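Local coordinates for phenylacetaldehyde dehydrogenase (Burkholderia cenocepacia, PDB 4O5H), which probably oxidises phenylacetaldehyde to phenylacetate with NAD+ as a member of the aldehyde dehydrogenase family, at residues Lys287-Val292 with Leu442-Trp447; Ser321-His326 with Leu420-Phe425; Ala463-Val468 with Leu478-Met483. All coordinates share one frame; numbering follows the deposited sequence.

Interaction 1. Residues Lys287-Val292 with Leu442-Trp447; sequences KSPVIV and LGASIW
Val290 and Ile291 lie beside Ser445 and Trp447 in two neighbouring parallel strands of the aldehyde dehydrogenase alpha/beta fold. The strand axes diverge by only 9°. Three backbone hydrogen bonds join the strands. Ser445 N donates to Pro289 O over 3.0 Å. Ile291 N reaches Ser445 O at 2.7 Å, and the bond is nearly straight at 170°. Trp447 N closes the set on Ile291 O at 2.8 Å. Ile291 thus gives its N-H and its C=O to the same neighbouring strand.

Trp447 makes much of the side-chain contact on this face. Its CG is anti to the carbonyl carbon (chi1 -67°), which turns the indole back along the strand pair. CB sits near Ile291 O and meets Val292 CG2 at 4.2 Å. Further out, CD1 packs against Val290 CG1 at 3.8 Å. The same methyl is close to NE1, and it approaches the ring obliquely. At the tip of the five-membered ring, NE1 donates to Ser445 OG at 3.0 Å, close to the indole plane. This bond should limit rotation of the ring. Ser445 OG also bonds His471 ND1 and touches both methyls of Val290, so this hydroxyl has polar and apolar neighbours at once.

Val290 and Val292 share this face of the sheet with Trp447 and pack on helix 298-310. On the other face, Pro289 and Ile291 meet Ala435 of helix 428-436. There Pro289 CG rests on Ala444 CB at 3.9 Å.

At the start of the pair, Leu442 touches Cys317, which the family signature suggests is the catalytic cysteine. Here one water takes the N-H groups of both Lys287 and Leu442, and it also lies 3.0 Å from Ser288 OG.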
ATOM      1  N   LYS A 287     -12.428  -5.564  15.676  1.00 12.51           N
ATOM      2  CA  LYS A 287     -13.208  -5.628  16.894  1.00 12.92           C
ATOM      3  C   LYS A 287     -14.140  -4.413  16.861  1.00 12.72           C
ATOM      4  O   LYS A 287     -14.056  -3.523  17.677  1.00 12.38           O
ATOM      5  CB  LYS A 287     -12.312  -5.635  18.154  1.00 13.26           C
ATOM      6  CG  LYS A 287     -13.062  -5.961  19.426  1.00 13.92           C
ATOM      7  CD  LYS A 287     -13.189  -7.475  19.627  1.00 14.23           C
ATOM      8  CE  LYS A 287     -14.179  -7.812  20.716  1.00 14.81           C
ATOM      9  NZ  LYS A 287     -14.251  -9.266  20.966  1.00 15.09           N
ATOM     10  N   SER A 288     -15.035  -4.446  15.892  1.00 12.71           N
ATOM     11  CA  SER A 288     -15.785  -3.280  15.494  1.00 12.87           C
ATOM     12  C   SER A 288     -16.832  -2.921  16.531  1.00 12.87           C
ATOM     13  O   SER A 288     -17.557  -3.803  17.029  1.00 13.50           O
ATOM     14  CB  SER A 288     -16.483  -3.539  14.171  1.00 12.99           C
ATOM     15  OG  SER A 288     -15.547  -3.873  13.147  1.00 14.09           O
ATOM     16  N   PRO A 289     -16.933  -1.635  16.878  1.00 12.73           N
ATOM     17  CA  PRO A 289     -17.917  -1.217  17.889  1.00 12.67           C
ATOM     18  C   PRO A 289     -19.233  -0.812  17.263  1.00 12.87           C
ATOM     19  O   PRO A 289     -19.269  -0.353  16.142  1.00 12.34           O
ATOM     20  CB  PRO A 289     -17.272   0.006  18.504  1.00 12.83           C
ATOM     21  CG  PRO A 289     -16.470   0.605  17.399  1.00 12.67           C
ATOM     22  CD  PRO A 289     -15.966  -0.568  16.587  1.00 12.45           C
ATOM     23  N   VAL A 290     -20.299  -0.932  18.046  1.00 13.33           N
ATOM     24  CA  VAL A 290     -21.634  -0.542  17.684  1.00 13.75           C
ATOM     25  C   VAL A 290     -22.075   0.451  18.745  1.00 14.20           C
ATOM     26  O   VAL A 290     -22.185   0.097  19.935  1.00 14.70           O
ATOM     27  CB  VAL A 290     -22.539  -1.776  17.742  1.00 14.24           C
ATOM     28  CG1 VAL A 290     -23.995  -1.399  17.524  1.00 14.69           C
ATOM     29  CG2 VAL A 290     -22.086  -2.814  16.720  1.00 14.04           C
ATOM     30  N   ILE A 291     -22.320   1.686  18.349  1.00 13.88           N
ATOM     31  CA  ILE A 291     -22.662   2.750  19.299  1.00 14.26           C
ATOM     32  C   ILE A 291     -24.124   3.104  19.173  1.00 14.21           C
ATOM     33  O   ILE A 291     -24.560   3.553  18.131  1.00 13.84           O
ATOM     34  CB  ILE A 291     -21.825   3.992  19.013  1.00 14.28           C
ATOM     35  CG1 ILE A 291     -20.340   3.664  19.141  1.00 14.37           C
ATOM     36  CG2 ILE A 291     -22.203   5.146  19.944  1.00 14.74           C
ATOM     37  CD1 ILE A 291     -19.452   4.803  18.659  1.00 14.80           C
ATOM     38  N   VAL A 292     -24.866   2.915  20.245  1.00 14.85           N
ATOM     39  CA  VAL A 292     -26.297   3.208  20.250  1.00 15.17           C
ATOM     40  C   VAL A 292     -26.601   4.454  21.060  1.00 15.55           C
ATOM     41  O   VAL A 292     -26.402   4.496  22.287  1.00 15.46           O
ATOM     42  CB  VAL A 292     -27.076   2.003  20.808  1.00 15.47           C
ATOM     43  CG1 VAL A 292     -28.592   2.265  20.760  1.00 15.77           C
ATOM     44  CG2 VAL A 292     -26.704   0.740  20.008  1.00 15.02           C
ATOM     45  N   LEU A 442     -11.503  -1.547  11.514  1.00 11.40           N
ATOM     46  CA  LEU A 442     -12.077  -2.034  10.284  1.00 11.62           C
ATOM     47  C   LEU A 442     -13.462  -1.464  10.031  1.00 11.28           C
ATOM     48  O   LEU A 442     -13.726  -0.935   8.945  1.00 12.17           O
ATOM     49  CB  LEU A 442     -12.113  -3.552  10.296  1.00 11.94           C
ATOM     50  CG  LEU A 442     -12.367  -4.237   8.946  1.00 12.37           C
ATOM     51  CD1 LEU A 442     -11.484  -3.780   7.796  1.00 12.26           C
ATOM     52  CD2 LEU A 442     -12.206  -5.733   9.116  1.00 12.47           C
ATOM     53  N   GLY A 443     -14.334  -1.544  11.042  1.00 10.89           N
ATOM     54  CA  GLY A 443     -15.685  -1.074  10.906  1.00 10.62           C
ATOM     55  C   GLY A 443     -16.217  -0.511  12.218  1.00 10.68           C
ATOM     56  O   GLY A 443     -15.574  -0.634  13.285  1.00 10.97           O
ATOM     57  N   ALA A 444     -17.388   0.090  12.117  1.00 10.12           N
ATOM     58  CA  ALA A 444     -18.102   0.612  13.252  1.00 10.39           C
ATOM     59  C   ALA A 444     -19.500   1.006  12.835  1.00 10.11           C
ATOM     60  O   ALA A 444     -19.707   1.290  11.664  1.00  9.80           O
ATOM     61  CB  ALA A 444     -17.401   1.833  13.776  1.00 10.41           C
ATOM     62  N   SER A 445     -20.455   1.038  13.775  1.00 10.10           N
ATOM     63  CA  SER A 445     -21.744   1.639  13.459  1.00 10.43           C
ATOM     64  C   SER A 445     -22.274   2.541  14.573  1.00 10.89           C
ATOM     65  O   SER A 445     -21.904   2.408  15.745  1.00 11.36           O
ATOM     66  CB  SER A 445     -22.800   0.589  13.066  1.00 10.25           C
ATOM     67  OG  SER A 445     -23.086  -0.318  14.138  1.00 10.30           O
ATOM     68  N   ILE A 446     -23.149   3.439  14.160  1.00 11.07           N
ATOM     69  CA  ILE A 446     -23.835   4.378  15.000  1.00 11.56           C
ATOM     70  C   ILE A 446     -25.330   4.203  14.756  1.00 11.86           C
ATOM     71  O   ILE A 446     -25.761   4.151  13.588  1.00 11.56           O
ATOM     72  CB  ILE A 446     -23.464   5.802  14.599  1.00 11.65           C
ATOM     73  CG1 ILE A 446     -21.960   6.031  14.707  1.00 11.53           C
ATOM     74  CG2 ILE A 446     -24.202   6.780  15.476  1.00 12.33           C
ATOM     75  CD1 ILE A 446     -21.505   7.265  13.949  1.00 11.48           C
ATOM     76  N   TRP A 447     -26.117   4.116  15.825  1.00 12.35           N
ATOM     77  CA  TRP A 447     -27.555   3.915  15.744  1.00 12.89           C
ATOM     78  C   TRP A 447     -28.202   5.157  16.348  1.00 13.38           C
ATOM     79  O   TRP A 447     -28.109   5.350  17.559  1.00 14.01           O
ATOM     80  CB  TRP A 447     -27.981   2.589  16.463  1.00 13.37           C
ATOM     81  CG  TRP A 447     -27.413   1.455  15.677  1.00 13.10           C
ATOM     82  CD1 TRP A 447     -26.112   1.089  15.619  1.00 12.75           C
ATOM     83  CD2 TRP A 447     -28.114   0.615  14.749  1.00 13.15           C
ATOM     84  NE1 TRP A 447     -25.956   0.044  14.748  1.00 12.63           N
ATOM     85  CE2 TRP A 447     -27.169  -0.258  14.193  1.00 12.80           C
ATOM     86  CE3 TRP A 447     -29.454   0.506  14.362  1.00 13.50           C
ATOM     87  CZ2 TRP A 447     -27.494  -1.212  13.232  1.00 12.68           C
ATOM     88  CZ3 TRP A 447     -29.780  -0.432  13.428  1.00 13.41           C
ATOM     89  CH2 TRP A 447     -28.792  -1.292  12.867  1.00 13.07           C
TER
HETATM   90  O   HOH W   1     -12.763  -3.035  13.883  1.00  6.66           O

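Interaction 2. Residues Ser321-His326 with Leu420-Phe425; sequences SRAYIH and LVAMPF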
ATOM      1  N   SER A 321     -18.867  -6.586  17.402  1.00 14.02           N
ATOM      2  CA  SER A 321     -18.551  -7.429  18.533  1.00 14.09           C
ATOM      3  C   SER A 321     -18.504  -6.733  19.881  1.00 14.00           C
ATOM      4  O   SER A 321     -18.522  -7.405  20.920  1.00 14.04           O
ATOM      5  CB  SER A 321     -17.234  -8.188  18.268  1.00 14.15           C
ATOM      6  OG  SER A 321     -16.183  -7.305  17.971  1.00 14.16           O
ATOM      7  N   ARG A 322     -18.486  -5.405  19.876  1.00 13.63           N
ATOM      8  CA  ARG A 322     -18.599  -4.603  21.092  1.00 13.62           C
ATOM      9  C   ARG A 322     -19.750  -3.636  20.966  1.00 13.76           C
ATOM     10  O   ARG A 322     -19.716  -2.762  20.109  1.00 13.59           O
ATOM     11  CB  ARG A 322     -17.325  -3.783  21.337  1.00 13.41           C
ATOM     12  CG  ARG A 322     -16.075  -4.599  21.521  1.00 13.42           C
ATOM     13  CD  ARG A 322     -14.858  -3.732  21.779  1.00 13.41           C
ATOM     14  NE  ARG A 322     -14.443  -2.985  20.613  1.00 13.08           N
ATOM     15  CZ  ARG A 322     -14.021  -1.728  20.605  1.00 13.17           C
ATOM     16  NH1 ARG A 322     -14.090  -0.949  21.678  1.00 13.45           N
ATOM     17  NH2 ARG A 322     -13.618  -1.197  19.466  1.00 13.02           N
ATOM     18  N   ALA A 323     -20.750  -3.740  21.853  1.00 14.01           N
ATOM     19  CA  ALA A 323     -21.859  -2.817  21.812  1.00 13.93           C
ATOM     20  C   ALA A 323     -21.729  -1.839  22.965  1.00 14.27           C
ATOM     21  O   ALA A 323     -21.611  -2.234  24.116  1.00 14.32           O
ATOM     22  CB  ALA A 323     -23.177  -3.548  21.870  1.00 14.02           C
ATOM     23  N   TYR A 324     -21.708  -0.552  22.637  1.00 14.39           N
ATOM     24  CA  TYR A 324     -21.704   0.506  23.623  1.00 14.48           C
ATOM     25  C   TYR A 324     -23.040   1.215  23.487  1.00 15.09           C
ATOM     26  O   TYR A 324     -23.323   1.861  22.478  1.00 14.66           O
ATOM     27  CB  TYR A 324     -20.517   1.444  23.383  1.00 14.30           C
ATOM     28  CG  TYR A 324     -19.201   0.739  23.569  1.00 14.13           C
ATOM     29  CD1 TYR A 324     -18.751   0.391  24.838  1.00 14.33           C
ATOM     30  CD2 TYR A 324     -18.431   0.348  22.468  1.00 13.63           C
ATOM     31  CE1 TYR A 324     -17.546  -0.280  24.999  1.00 14.31           C
ATOM     32  CE2 TYR A 324     -17.246  -0.323  22.616  1.00 13.52           C
ATOM     33  CZ  TYR A 324     -16.798  -0.649  23.873  1.00 13.81           C
ATOM     34  OH  TYR A 324     -15.631  -1.325  24.031  1.00 13.50           O
ATOM     35  N   ILE A 325     -23.853   1.121  24.535  1.00 16.32           N
ATOM     36  CA  ILE A 325     -25.216   1.600  24.485  1.00 17.23           C
ATOM     37  C   ILE A 325     -25.447   2.625  25.590  1.00 18.00           C
ATOM     38  O   ILE A 325     -25.066   2.408  26.733  1.00 17.73           O
ATOM     39  CB  ILE A 325     -26.204   0.450  24.711  1.00 17.82           C
ATOM     40  CG1 ILE A 325     -25.978  -0.633  23.658  1.00 17.44           C
ATOM     41  CG2 ILE A 325     -27.631   0.958  24.684  1.00 18.34           C
ATOM     42  CD1 ILE A 325     -26.438  -2.007  24.136  1.00 18.05           C
ATOM     43  N   HIS A 326     -26.024   3.761  25.212  1.00 18.19           N
ATOM     44  CA  HIS A 326     -26.197   4.826  26.141  1.00 19.49           C
ATOM     45  C   HIS A 326     -26.958   4.310  27.374  1.00 20.43           C
ATOM     46  O   HIS A 326     -27.930   3.568  27.251  1.00 20.09           O
ATOM     47  CB  HIS A 326     -26.918   5.996  25.470  1.00 19.74           C
ATOM     48  CG  HIS A 326     -26.949   7.225  26.312  1.00 20.78           C
ATOM     49  ND1 HIS A 326     -27.804   7.359  27.377  1.00 21.76           N
ATOM     50  CD2 HIS A 326     -26.203   8.353  26.288  1.00 20.90           C
ATOM     51  CE1 HIS A 326     -27.606   8.520  27.968  1.00 22.18           C
ATOM     52  NE2 HIS A 326     -26.637   9.141  27.328  1.00 22.04           N
ATOM     53  N   LEU A 420     -21.053 -11.470  21.675  1.00 15.05           N
ATOM     54  CA  LEU A 420     -21.142 -10.028  21.884  1.00 14.95           C
ATOM     55  C   LEU A 420     -20.691  -9.657  23.300  1.00 15.23           C
ATOM     56  O   LEU A 420     -20.965 -10.390  24.235  1.00 15.40           O
ATOM     57  CB  LEU A 420     -22.594  -9.582  21.729  1.00 14.92           C
ATOM     58  CG  LEU A 420     -22.899  -8.079  21.844  1.00 15.01           C
ATOM     59  CD1 LEU A 420     -22.199  -7.277  20.779  1.00 14.29           C
ATOM     60  CD2 LEU A 420     -24.390  -7.830  21.752  1.00 15.32           C
ATOM     61  N   VAL A 421     -19.981  -8.534  23.426  1.00 14.94           N
ATOM     62  CA  VAL A 421     -19.773  -7.913  24.728  1.00 15.63           C
ATOM     63  C   VAL A 421     -20.531  -6.587  24.685  1.00 15.77           C
ATOM     64  O   VAL A 421     -20.484  -5.895  23.672  1.00 15.44           O
ATOM     65  CB  VAL A 421     -18.291  -7.732  25.092  1.00 15.40           C
ATOM     66  CG1 VAL A 421     -17.603  -9.083  25.160  1.00 15.37           C
ATOM     67  CG2 VAL A 421     -17.553  -6.812  24.100  1.00 14.91           C
ATOM     68  N   ALA A 422     -21.256  -6.261  25.763  1.00 16.47           N
ATOM     69  CA  ALA A 422     -22.080  -5.066  25.751  1.00 16.76           C
ATOM     70  C   ALA A 422     -21.924  -4.271  27.042  1.00 17.62           C
ATOM     71  O   ALA A 422     -22.068  -4.834  28.143  1.00 17.84           O
ATOM     72  CB  ALA A 422     -23.534  -5.451  25.573  1.00 17.01           C
ATOM     73  N   MET A 423     -21.705  -2.967  26.890  1.00 17.79           N
ATOM     74  CA  MET A 423     -21.440  -2.046  28.017  1.00 18.96           C
ATOM     75  C   MET A 423     -22.139  -0.707  27.832  1.00 18.72           C
ATOM     76  O   MET A 423     -22.366  -0.282  26.704  1.00 17.71           O
ATOM     77  CB  MET A 423     -19.928  -1.802  28.124  1.00 19.36           C
ATOM     78  CG  MET A 423     -19.129  -3.021  28.609  1.00 20.11           C
ATOM     79  SD  MET A 423     -17.427  -3.077  27.962  1.00 20.20           S
ATOM     80  CE  MET A 423     -17.745  -3.651  26.312  1.00 19.81           C
ATOM     81  N   PRO A 424     -22.444  -0.017  28.944  1.00 19.82           N
ATOM     82  CA  PRO A 424     -23.063   1.284  28.908  1.00 19.95           C
ATOM     83  C   PRO A 424     -22.071   2.426  28.762  1.00 20.06           C
ATOM     84  O   PRO A 424     -20.895   2.261  29.014  1.00 19.95           O
ATOM     85  CB  PRO A 424     -23.758   1.358  30.272  1.00 21.23           C
ATOM     86  CG  PRO A 424     -22.843   0.583  31.184  1.00 21.55           C
ATOM     87  CD  PRO A 424     -22.322  -0.540  30.325  1.00 20.57           C
ATOM     88  N   PHE A 425     -22.563   3.585  28.337  1.00 20.35           N
ATOM     89  CA  PHE A 425     -21.821   4.825  28.414  1.00 20.33           C
ATOM     90  C   PHE A 425     -22.766   5.954  28.732  1.00 21.72           C
ATOM     91  O   PHE A 425     -23.945   5.896  28.395  1.00 21.56           O
ATOM     92  CB  PHE A 425     -21.073   5.135  27.119  1.00 19.04           C
ATOM     93  CG  PHE A 425     -21.965   5.508  25.966  1.00 18.37           C
ATOM     94  CD1 PHE A 425     -22.298   6.826  25.730  1.00 18.04           C
ATOM     95  CD2 PHE A 425     -22.396   4.531  25.049  1.00 18.07           C
ATOM     96  CE1 PHE A 425     -23.111   7.173  24.671  1.00 17.76           C
ATOM     97  CE2 PHE A 425     -23.192   4.875  23.963  1.00 17.39           C
ATOM     98  CZ  PHE A 425     -23.570   6.193  23.791  1.00 17.35           C
TER
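Phe425 lays its ring under the backbone of His326. His326 CA stands 3.8 Å from the ring centroid and only 16° off the ring normal, a CH-pi contact. CG of Phe425 takes the crowded position between N and the carbonyl carbon (chi1 70°), which swings the ring across to the neighbouring strand. The edge of the imidazole also points at the same phenyl ring in an offset edge-to-face pair, with His326 CD2 3.7 Å from Phe425 CE1. His326 ND1 is bonded elsewhere, to Lys328 N.

These are parallel strands of the aldehyde dehydrogenase alpha/beta sheet, twisted 31° against each other. Five backbone hydrogen bonds join them, the first from Val421 N to Ser321 O. The last, Phe425 N to Ile325 O, is the longest at 3.2 Å, and its donor sits well above the carbonyl plane.

On the face of Arg322 and Tyr324, Met423 lies alongside the tyrosine. Its chain bends at chi3 and brings CE to 3.6 Å from Tyr324 CE1, while SD makes an oblique Met-aromatic contact. Tyr324 OH is bonded to Gln406 OE1 and receives Arg322 NH1 at 2.8 Å. Val421 CG2 packs on the aliphatic Arg322 CG at 3.7 Å.

Interaction 3. Residues Ala463-Val468 with Leu478-Met483; sequences AGTVWV and LPFGGM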
ATOM      1  N   ALA A 463     -12.293   4.124  11.952  1.00 11.07           N
ATOM      2  CA  ALA A 463     -12.596   2.886  11.271  1.00 11.03           C
ATOM      3  C   ALA A 463     -12.699   3.121   9.764  1.00 10.93           C
ATOM      4  O   ALA A 463     -13.102   4.203   9.307  1.00 11.09           O
ATOM      5  CB  ALA A 463     -13.876   2.290  11.768  1.00 10.96           C
ATOM      6  N   GLY A 464     -12.368   2.109   9.010  1.00 10.41           N
ATOM      7  CA  GLY A 464     -12.400   2.209   7.556  1.00 10.49           C
ATOM      8  C   GLY A 464     -13.793   2.393   6.967  1.00 10.31           C
ATOM      9  O   GLY A 464     -13.906   2.967   5.872  1.00 10.43           O
ATOM     10  N   THR A 465     -14.796   1.825   7.621  1.00  9.87           N
ATOM     11  CA  THR A 465     -16.204   1.992   7.259  1.00  9.92           C
ATOM     12  C   THR A 465     -17.003   2.318   8.533  1.00 10.14           C
ATOM     13  O   THR A 465     -16.825   1.662   9.568  1.00 10.77           O
ATOM     14  CB  THR A 465     -16.828   0.734   6.620  1.00  9.82           C
ATOM     15  OG1 THR A 465     -16.108   0.393   5.402  1.00 10.16           O
ATOM     16  CG2 THR A 465     -18.304   0.957   6.290  1.00  9.65           C
ATOM     17  N   VAL A 466     -17.792   3.388   8.496  1.00  9.81           N
ATOM     18  CA  VAL A 466     -18.712   3.707   9.551  1.00  9.94           C
ATOM     19  C   VAL A 466     -20.157   3.641   8.995  1.00  9.88           C
ATOM     20  O   VAL A 466     -20.523   4.411   8.084  1.00  9.73           O
ATOM     21  CB  VAL A 466     -18.473   5.108  10.099  1.00 10.23           C
ATOM     22  CG1 VAL A 466     -19.438   5.416  11.218  1.00 10.40           C
ATOM     23  CG2 VAL A 466     -17.019   5.244  10.604  1.00 10.31           C
ATOM     24  N   TRP A 467     -20.935   2.700   9.506  1.00  9.72           N
ATOM     25  CA  TRP A 467     -22.324   2.533   9.114  1.00 10.07           C
ATOM     26  C   TRP A 467     -23.198   3.327  10.064  1.00 10.17           C
ATOM     27  O   TRP A 467     -22.867   3.497  11.229  1.00 10.30           O
ATOM     28  CB  TRP A 467     -22.725   1.040   9.184  1.00 10.12           C
ATOM     29  CG  TRP A 467     -22.123   0.145   8.152  1.00 10.15           C
ATOM     30  CD1 TRP A 467     -22.484   0.041   6.834  1.00 10.25           C
ATOM     31  CD2 TRP A 467     -21.017  -0.745   8.332  1.00 10.14           C
ATOM     32  NE1 TRP A 467     -21.691  -0.897   6.203  1.00 10.30           N
ATOM     33  CE2 TRP A 467     -20.785  -1.391   7.103  1.00 10.14           C
ATOM     34  CE3 TRP A 467     -20.219  -1.079   9.418  1.00 10.28           C
ATOM     35  CZ2 TRP A 467     -19.804  -2.350   6.944  1.00  9.98           C
ATOM     36  CZ3 TRP A 467     -19.220  -2.013   9.240  1.00 10.02           C
ATOM     37  CH2 TRP A 467     -19.017  -2.629   8.020  1.00  9.75           C
ATOM     38  N   VAL A 468     -24.326   3.789   9.572  1.00 10.55           N
ATOM     39  CA  VAL A 468     -25.353   4.404  10.435  1.00 11.05           C
ATOM     40  C   VAL A 468     -26.673   3.650  10.243  1.00 11.38           C
ATOM     41  O   VAL A 468     -27.179   3.520   9.117  1.00 11.67           O
ATOM     42  CB  VAL A 468     -25.539   5.879  10.137  1.00 11.17           C
ATOM     43  CG1 VAL A 468     -26.580   6.506  11.055  1.00 11.73           C
ATOM     44  CG2 VAL A 468     -24.217   6.592  10.254  1.00 11.13           C
ATOM     45  N   LEU A 478     -18.848   0.708  -3.128  1.00 11.79           N
ATOM     46  CA  LEU A 478     -18.351   1.359  -1.914  1.00 12.09           C
ATOM     47  C   LEU A 478     -17.127   0.616  -1.363  1.00 11.93           C
ATOM     48  O   LEU A 478     -17.242  -0.525  -0.947  1.00 11.56           O
ATOM     49  CB  LEU A 478     -19.429   1.419  -0.835  1.00 11.90           C
ATOM     50  CG  LEU A 478     -19.072   2.274   0.385  1.00 12.04           C
ATOM     51  CD1 LEU A 478     -18.990   3.746   0.035  1.00 12.37           C
ATOM     52  CD2 LEU A 478     -20.112   2.076   1.499  1.00 12.12           C
ATOM     53  N   PRO A 479     -15.972   1.278  -1.361  1.00 12.44           N
ATOM     54  CA  PRO A 479     -14.764   0.592  -0.918  1.00 12.56           C
ATOM     55  C   PRO A 479     -14.832   0.173   0.549  1.00 12.53           C
ATOM     56  O   PRO A 479     -15.467   0.832   1.383  1.00 12.64           O
ATOM     57  CB  PRO A 479     -13.656   1.611  -1.151  1.00 12.67           C
ATOM     58  CG  PRO A 479     -14.216   2.614  -2.110  1.00 13.13           C
ATOM     59  CD  PRO A 479     -15.700   2.633  -1.869  1.00 12.72           C
ATOM     60  N   PHE A 480     -14.092  -0.870   0.848  1.00 13.25           N
ATOM     61  CA  PHE A 480     -14.057  -1.488   2.167  1.00 14.89           C
ATOM     62  C   PHE A 480     -12.598  -1.781   2.543  1.00 13.14           C
ATOM     63  O   PHE A 480     -11.854  -2.331   1.732  1.00 11.90           O
ATOM     64  CB  PHE A 480     -14.854  -2.812   2.041  1.00 18.61           C
ATOM     65  CG  PHE A 480     -14.781  -3.677   3.234  1.00 22.55           C
ATOM     66  CD1 PHE A 480     -15.600  -3.404   4.359  1.00 30.33           C
ATOM     67  CD2 PHE A 480     -13.930  -4.749   3.277  1.00 26.18           C
ATOM     68  CE1 PHE A 480     -15.538  -4.199   5.513  1.00 30.45           C
ATOM     69  CE2 PHE A 480     -13.859  -5.558   4.427  1.00 29.33           C
ATOM     70  CZ  PHE A 480     -14.669  -5.298   5.533  1.00 29.51           C
ATOM     71  N   GLY A 481     -12.199  -1.494   3.778  1.00 11.91           N
ATOM     72  CA  GLY A 481     -10.889  -1.916   4.252  1.00 11.34           C
ATOM     73  C   GLY A 481     -10.524  -1.269   5.541  1.00 11.15           C
ATOM     74  O   GLY A 481     -11.281  -0.499   6.078  1.00 11.92           O
ATOM     75  N   GLY A 482      -9.338  -1.575   6.042  1.00 10.97           N
ATOM     76  CA  GLY A 482      -8.959  -1.218   7.387  1.00 11.10           C
ATOM     77  C   GLY A 482      -8.110   0.033   7.571  1.00 11.37           C
ATOM     78  O   GLY A 482      -7.332   0.440   6.669  1.00 10.77           O
ATOM     79  N   MET A 483      -8.257   0.586   8.776  1.00 11.60           N
ATOM     80  CA  MET A 483      -7.311   1.486   9.406  1.00 12.40           C
ATOM     81  C   MET A 483      -6.589   0.741  10.545  1.00 12.10           C
ATOM     82  O   MET A 483      -7.000  -0.344  10.959  1.00 11.26           O
ATOM     83  CB  MET A 483      -8.056   2.677  10.040  1.00 13.24           C
ATOM     84  CG  MET A 483      -8.872   3.468   9.036  1.00 13.90           C
ATOM     85  SD  MET A 483      -9.378   5.020   9.765  1.00 16.30           S
ATOM     86  CE  MET A 483     -10.335   5.669   8.376  1.00 15.33           C
TER
HETATM   87  O   HOH W   2     -13.263   1.649   3.671  1.00 31.12           O
HETATM   88  O   HOH W   3     -17.425  -0.017   3.152  1.00 13.85           O
HETATM   89  O   HOH W   4     -14.245  -1.161   6.321  1.00 16.59           O
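Ala463 and Gly464 lead into strand 465-468, the outermost strand of the aldehyde dehydrogenase alpha/beta sheet within this chain, and the loop 478-483 curls back over them. Ala463 presents its carbonyl to the tip of Met483, whose extended chain places CE 3.3 Å from Ala463 O. Gly464 comes next. Its CA-H points almost straight at Gly481 O, at 3.3 Å and 172°, and no side chain stands in the way of this approach.

Thr465 then faces the loop through water. Its OG1 accepts from one water at 2.6 Å, which also donates to Pro479 O. The hydroxyl donates to a second water, and that one donates on to Gly481 O at 3.0 Å. A third water links Gly464 O to Pro479 O. Thr465 OG1 also lies 4.0 Å from Phe480 CD1, and Phe480 packs on Cys317 and Thr318.

From Thr465 to Val468 the strand pairs in parallel with a strand of the second subunit, so the sheet continues across the dimer interface. Val466 packs there on Lys504 of that subunit. Trp467 bonds Leu473 O through NE1, and Thr465 CG2 sits 3.5 Å above the plane of the Trp467 ring, over its centre.

All three interactions belong to one sheet. Strands 419-425, 320-326, 288-292, 443-447 and 465-468 follow one another across it. Interactions 1 and 2, with centres about 10 Å apart, meet where Val290 N probably bonds Arg322 O at 2.8 Å and Val290 O probably bonds Tyr324 N. The centres of interactions 1 and 3 are also about 10 Å apart, and the two meet where Ala444 O probably accepts from Trp467 N at 2.9 Å. Interactions 2 and 3 are about 20 Å apart between centres and do not touch. Interaction 3 lies on the dimer side. Leu442 of interaction 1 and Phe480 of interaction 3 both touch Cys317, the probable catalytic cysteine.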